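Local coordinates for epimerase family protein SDR39U1 (Homo sapiens, PDB 4B4O) that binds NADPH in a Rossmann-type fold and is a putative NADP-dependent oxidoreductase of the epimerase/dehydratase family, at residues S157-G162 / F190-I195; H212-V218 / V267-T272. The protein carries 3 engineered substitutions. All blocks are in the same frame, centred on the assembly; numbering follows the deposited sequence.

Both contacts reach the parallel sheet, and strand 151-161 links them: strand 192-194 pairs with it in contact 1, strand 213-217 in contact 2 runs beside it. Contact 1 is the more buried and is held by strand pairing, with four backbone hydrogen bonds and apolar side chains, next to the nicotinamide of NADPH. Contact 2 is partly buried and lies farther out; there a strand meets the turn before helix 270-274 and its first residues, and side chains supply the hydrogen bonds to backbone carbonyls. The two touch where G158 N lies 3.0 Å from G217 O, a probable hydrogen bond, and where I193 CG2 packs on the same oxygen.

Contact 1: S157-G162 / F190-I195; sequences SGVVLG and FPWIHI. With NDP (NADPH dihydro-nicotinamide-adenine-dinucleotide phosphate), chain I.
This is a buried parallel strand pairing in the nucleotide-binding sheet, where strand 151-161 ends against the short strand 192-194. Their axes approach to 4.6 Å and cross at -31°. V159 pairs with W192, V160 with I193 and L161 with H194, their CA atoms 4.4, 5.1 and 4.9 Å apart. Four backbone hydrogen bonds form the ladder: V159 N to P191 O (3.0 Å), I193 N to V159 O (2.8 Å), L161 N to I193 O (2.8 Å) and I195 N to L161 O (2.9 Å). At G158 (phi/psi -84/-165°), where strand 151-161 is interrupted, CA lies 3.7 Å from P191 O, and a CB would clash with it; S157 (chi1 t) donates OG to G158 O (2.8 Å). V160 (chi1 t) and I193 (t, t) share one face, CG2 to CG2 4.3 Å, and V160 CG1 lies 3.8 Å from I195 CB; L198 of helix 195-207 covers this face. On the other face L161 (m, t) sends CD1 to W192 CB (3.9 Å) and to the F190 ring edge at CE2 (4.2 Å), under helix 284-293. With chi1 p the W192 indole turns from 157-162, NE1 hydrogen-bonded to S221 OG. H194, N-cap of helix 195-207, caps G196 N with ND1; its NE2 is hydrogen-bonded to E290. The backbone of 158-160 borders the nicotinamide: G158 O lies 3.2 Å from NDP C4N, and N of the NADP(+)-binding V160 3.2 Å from the carboxamide NDP N7N. Joined through helix 166-176, the strands form a beta-alpha-beta unit of the Rossmann-type fold whose first strand lines the NADPH pocket.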
# COMPACT_ATOMS: atom_id res chain seq x y z
N SER A 157 2.48 4.06 0.14
CA SER A 157 2.83 3.06 -0.86
C SER A 157 2.38 3.43 -2.26
O SER A 157 1.31 4.01 -2.48
CB SER A 157 2.19 1.73 -0.48
OG SER A 157 2.55 0.71 -1.39
N GLY A 158 3.19 3.04 -3.23
CA GLY A 158 2.77 3.03 -4.63
C GLY A 158 2.04 1.74 -4.93
O GLY A 158 1.60 1.05 -4.02
N VAL A 159 1.86 1.44 -6.21
CA VAL A 159 1.13 0.26 -6.65
C VAL A 159 1.98 -0.94 -6.32
O VAL A 159 3.15 -1.01 -6.71
CB VAL A 159 0.88 0.28 -8.16
CG1 VAL A 159 -0.28 -0.66 -8.52
CG2 VAL A 159 0.58 1.72 -8.58
N VAL A 160 1.39 -1.88 -5.58
CA VAL A 160 2.13 -3.01 -5.05
C VAL A 160 1.99 -4.14 -6.04
O VAL A 160 0.91 -4.67 -6.24
CB VAL A 160 1.58 -3.44 -3.69
CG1 VAL A 160 2.49 -4.51 -3.12
CG2 VAL A 160 1.35 -2.23 -2.78
N LEU A 161 3.10 -4.50 -6.70
CA LEU A 161 3.08 -5.51 -7.74
C LEU A 161 3.56 -6.86 -7.18
O LEU A 161 4.62 -6.94 -6.57
CB LEU A 161 3.96 -5.07 -8.92
CG LEU A 161 3.75 -3.64 -9.47
CD1 LEU A 161 4.72 -3.29 -10.60
CD2 LEU A 161 2.31 -3.42 -9.91
N GLY A 162 2.75 -7.89 -7.35
CA GLY A 162 3.12 -9.20 -6.85
C GLY A 162 2.22 -10.31 -7.35
O GLY A 162 1.09 -10.06 -7.82
N PHE A 190 4.23 6.08 -13.06
CA PHE A 190 3.73 4.85 -12.50
C PHE A 190 4.54 4.53 -11.24
O PHE A 190 5.55 3.82 -11.31
CB PHE A 190 3.88 3.76 -13.56
CG PHE A 190 3.19 2.48 -13.22
CD1 PHE A 190 1.81 2.38 -13.31
CD2 PHE A 190 3.92 1.37 -12.84
CE1 PHE A 190 1.16 1.20 -12.98
CE2 PHE A 190 3.29 0.17 -12.53
CZ PHE A 190 1.91 0.08 -12.61
N PRO A 191 4.14 5.10 -10.08
CA PRO A 191 4.82 4.75 -8.82
C PRO A 191 4.45 3.33 -8.43
O PRO A 191 3.26 3.02 -8.32
CB PRO A 191 4.24 5.75 -7.81
CG PRO A 191 2.92 6.14 -8.35
CD PRO A 191 3.01 6.02 -9.86
N TRP A 192 5.45 2.48 -8.24
CA TRP A 192 5.21 1.08 -7.99
C TRP A 192 6.21 0.58 -7.00
O TRP A 192 7.25 1.21 -6.78
CB TRP A 192 5.33 0.32 -9.30
CG TRP A 192 6.72 0.35 -9.84
CD1 TRP A 192 7.28 1.28 -10.67
CD2 TRP A 192 7.80 -0.60 -9.53
NE1 TRP A 192 8.58 0.99 -10.91
CE2 TRP A 192 8.96 -0.12 -10.25
CE3 TRP A 192 7.90 -1.75 -8.75
CZ2 TRP A 192 10.17 -0.77 -10.19
CZ3 TRP A 192 9.13 -2.40 -8.69
CH2 TRP A 192 10.24 -1.92 -9.41
N ILE A 193 5.92 -0.58 -6.42
CA ILE A 193 6.87 -1.30 -5.57
C ILE A 193 6.56 -2.79 -5.64
O ILE A 193 5.40 -3.19 -5.77
CB ILE A 193 6.81 -0.82 -4.10
CG1 ILE A 193 7.97 -1.39 -3.29
CG2 ILE A 193 5.47 -1.19 -3.43
CD1 ILE A 193 8.12 -0.73 -1.93
N HIS A 194 7.60 -3.61 -5.61
CA HIS A 194 7.42 -5.05 -5.55
C HIS A 194 6.95 -5.39 -4.16
O HIS A 194 7.42 -4.83 -3.18
CB HIS A 194 8.70 -5.77 -5.88
CG HIS A 194 8.53 -7.26 -6.05
ND1 HIS A 194 8.46 -8.10 -5.00
CD2 HIS A 194 8.37 -8.03 -7.19
CE1 HIS A 194 8.31 -9.35 -5.45
NE2 HIS A 194 8.25 -9.31 -6.79
N ILE A 195 5.99 -6.31 -4.08
CA ILE A 195 5.42 -6.68 -2.80
C ILE A 195 6.49 -7.08 -1.80
O ILE A 195 6.36 -6.80 -0.62
CB ILE A 195 4.38 -7.83 -2.90
CG1 ILE A 195 3.76 -8.05 -1.51
CG2 ILE A 195 5.05 -9.12 -3.42
CD1 ILE A 195 2.27 -8.17 -1.45
PA NDP I . -6.42 -6.04 0.70
O1A NDP I . -7.82 -5.61 0.18
O2A NDP I . -5.76 -7.32 0.16
O5B NDP I . -6.42 -6.31 2.30
C5B NDP I . -7.32 -5.53 3.08
C4B NDP I . -7.66 -6.30 4.33
O4B NDP I . -8.37 -5.41 5.19
C3B NDP I . -8.56 -7.50 4.03
O3B NDP I . -7.85 -8.77 4.07
C2B NDP I . -9.62 -7.46 5.12
O2B NDP I . -9.29 -8.30 6.21
C1B NDP I . -9.56 -6.05 5.63
N9A NDP I . -10.72 -5.36 5.05
C8A NDP I . -11.23 -5.36 3.78
N7A NDP I . -12.39 -4.58 3.76
C5A NDP I . -12.59 -4.11 5.02
C6A NDP I . -13.56 -3.26 5.72
N6A NDP I . -14.59 -2.68 5.07
N1A NDP I . -13.39 -3.04 7.04
C2A NDP I . -12.35 -3.62 7.71
N3A NDP I . -11.40 -4.39 7.13
C4A NDP I . -11.49 -4.63 5.84
O3 NDP I . -5.55 -4.70 0.44
PN NDP I . -3.95 -4.70 0.27
O1N NDP I . -3.36 -5.82 1.11
O2N NDP I . -3.60 -4.66 -1.19
O5D NDP I . -3.55 -3.23 0.90
C5D NDP I . -3.80 -3.09 2.32
C4D NDP I . -3.86 -1.64 2.75
O4D NDP I . -2.81 -0.99 2.02
C3D NDP I . -5.15 -0.90 2.36
O3D NDP I . -5.55 0.03 3.43
C2D NDP I . -4.80 -0.18 1.05
O2D NDP I . -5.38 1.10 0.81
C1D NDP I . -3.33 0.08 1.24
N1N NDP I . -2.60 0.23 -0.03
C2N NDP I . -2.58 -0.74 -0.95
C3N NDP I . -1.89 -0.59 -2.13
C7N NDP I . -1.90 -1.70 -3.11
O7N NDP I . -2.24 -2.82 -2.71
N7N NDP I . -1.54 -1.51 -4.38
C4N NDP I . -1.09 0.64 -2.41
C5N NDP I . -1.16 1.63 -1.34
C6N NDP I . -1.90 1.38 -0.20
P2B NDP I . -10.48 -9.22 6.91
O1X NDP I . -11.30 -8.28 7.77
O2X NDP I . -11.31 -9.85 5.75
O3X NDP I . -9.53 -10.15 7.71

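Contact 2: H212-V218 / V267-T272; sequences HGVLNGV and VIPRRT. Engineered in segment 267-272: R270 (natural residue Gln).
Segment 212-218 is extended, with strand 213-217 entered at G213 (phi 83°, psi -154°) and ending in an inverse gamma turn centred on G217. Segment 267-272 runs extended into a second inverse gamma turn at P269, the N-cap of helix 270-274. CA atoms come nearest at N216-P269 (4.9 Å) and L215-T272 (5.0 Å). Three side chains reach across to backbone oxygens: R271 NE (chi1 m, chi2 t) to V214 O (3.0 Å), at the guanidinium edge, T272 OG1 (chi1 m) to N216 O (2.7 Å), and N216 ND2 (chi1 m) to I268 O (2.9 Å). N216 OD1 turns to Y112. E122 receives hydrogen bonds from both segments, through N216 N and R271 N. V218 (m) packs CG2 4.0 Å from V267 CG1 and 4.0 Å from P269 CB, while L215 CD2 lies 4.0 Å from R271 CB. R270, engineered in place of Gln, forms a salt bridge with D121. The start of helix 270-274 and the turn before it dock on strand 213-217, joining the DUF1731 range to the Rossmann-type sheet.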
# COMPACT_ATOMS: atom_id res chain seq x y z
N HIS A 212 11.62 6.55 11.76
CA HIS A 212 10.43 7.26 12.23
C HIS A 212 9.86 8.09 11.10
O HIS A 212 10.56 8.43 10.17
CB HIS A 212 10.77 8.15 13.42
CG HIS A 212 11.85 9.16 13.12
ND1 HIS A 212 13.18 8.82 13.02
CD2 HIS A 212 11.76 10.54 12.80
CE1 HIS A 212 13.91 9.93 12.66
NE2 HIS A 212 13.04 10.99 12.54
N GLY A 213 8.57 8.41 11.17
CA GLY A 213 7.96 9.35 10.23
C GLY A 213 7.55 8.74 8.92
O GLY A 213 7.24 7.56 8.82
N VAL A 214 7.50 9.59 7.90
CA VAL A 214 6.95 9.20 6.61
C VAL A 214 8.03 8.61 5.72
O VAL A 214 9.11 9.17 5.60
CB VAL A 214 6.36 10.38 5.84
CG1 VAL A 214 5.99 9.91 4.45
CG2 VAL A 214 5.16 10.95 6.57
N LEU A 215 7.72 7.45 5.13
CA LEU A 215 8.57 6.77 4.17
C LEU A 215 7.76 6.47 2.90
O LEU A 215 6.62 6.02 2.96
CB LEU A 215 9.06 5.43 4.75
CG LEU A 215 9.84 5.43 6.06
CD1 LEU A 215 10.08 4.01 6.52
CD2 LEU A 215 11.12 6.22 5.89
N ASN A 216 8.35 6.75 1.75
CA ASN A 216 7.66 6.49 0.48
C ASN A 216 7.91 5.06 0.09
O ASN A 216 9.06 4.68 -0.14
CB ASN A 216 8.10 7.45 -0.63
CG ASN A 216 7.48 8.82 -0.51
OD1 ASN A 216 6.35 8.97 -0.02
ND2 ASN A 216 8.20 9.84 -0.96
N GLY A 217 6.85 4.28 0.06
CA GLY A 217 6.93 2.87 -0.30
C GLY A 217 6.89 2.65 -1.81
O GLY A 217 5.91 2.10 -2.35
N VAL A 218 7.94 3.12 -2.47
CA VAL A 218 8.08 3.03 -3.93
C VAL A 218 9.49 2.60 -4.28
O VAL A 218 10.44 2.87 -3.52
CB VAL A 218 7.75 4.36 -4.63
CG1 VAL A 218 6.30 4.69 -4.34
CG2 VAL A 218 8.67 5.50 -4.21
N VAL A 267 7.47 9.97 -7.56
CA VAL A 267 7.75 9.92 -6.14
C VAL A 267 9.14 9.32 -5.91
O VAL A 267 9.40 8.19 -6.31
CB VAL A 267 6.67 9.12 -5.35
CG1 VAL A 267 6.99 9.14 -3.86
CG2 VAL A 267 5.28 9.73 -5.57
N ILE A 268 9.97 10.06 -5.17
CA ILE A 268 11.28 9.58 -4.72
C ILE A 268 11.23 9.06 -3.28
O ILE A 268 10.69 9.70 -2.38
CB ILE A 268 12.30 10.70 -4.82
CG1 ILE A 268 12.37 11.18 -6.27
CG2 ILE A 268 13.64 10.22 -4.31
CD1 ILE A 268 13.05 12.54 -6.41
N PRO A 269 11.82 7.88 -3.05
CA PRO A 269 11.91 7.32 -1.72
C PRO A 269 13.18 7.77 -1.03
O PRO A 269 14.07 6.95 -0.76
CB PRO A 269 11.93 5.82 -1.99
CG PRO A 269 12.64 5.69 -3.29
CD PRO A 269 12.44 6.98 -4.04
N ARG A 270 13.28 9.07 -0.76
CA ARG A 270 14.50 9.64 -0.19
C ARG A 270 14.71 9.15 1.23
O ARG A 270 15.75 8.58 1.56
CB ARG A 270 14.49 11.17 -0.22
CG ARG A 270 15.84 11.74 0.10
CD ARG A 270 16.09 13.22 -0.10
NE ARG A 270 15.08 13.86 -0.92
CZ ARG A 270 15.09 13.90 -2.27
NH1 ARG A 270 16.01 13.27 -2.98
NH2 ARG A 270 14.13 14.55 -2.90
N ARG A 271 13.69 9.35 2.05
CA ARG A 271 13.75 8.95 3.44
C ARG A 271 13.81 7.43 3.60
O ARG A 271 14.46 6.92 4.51
CB ARG A 271 12.61 9.60 4.24
CG ARG A 271 12.88 11.08 4.45
CD ARG A 271 11.98 11.80 5.43
NE ARG A 271 11.39 10.90 6.41
CZ ARG A 271 11.91 10.55 7.57
NH1 ARG A 271 13.09 10.99 7.96
NH2 ARG A 271 11.24 9.72 8.34
N THR A 272 13.14 6.72 2.70
CA THR A 272 13.15 5.27 2.74
C THR A 272 14.60 4.79 2.58
O THR A 272 15.06 3.94 3.33
CB THR A 272 12.28 4.64 1.64
OG1 THR A 272 10.96 5.21 1.68
CG2 THR A 272 12.16 3.15 1.82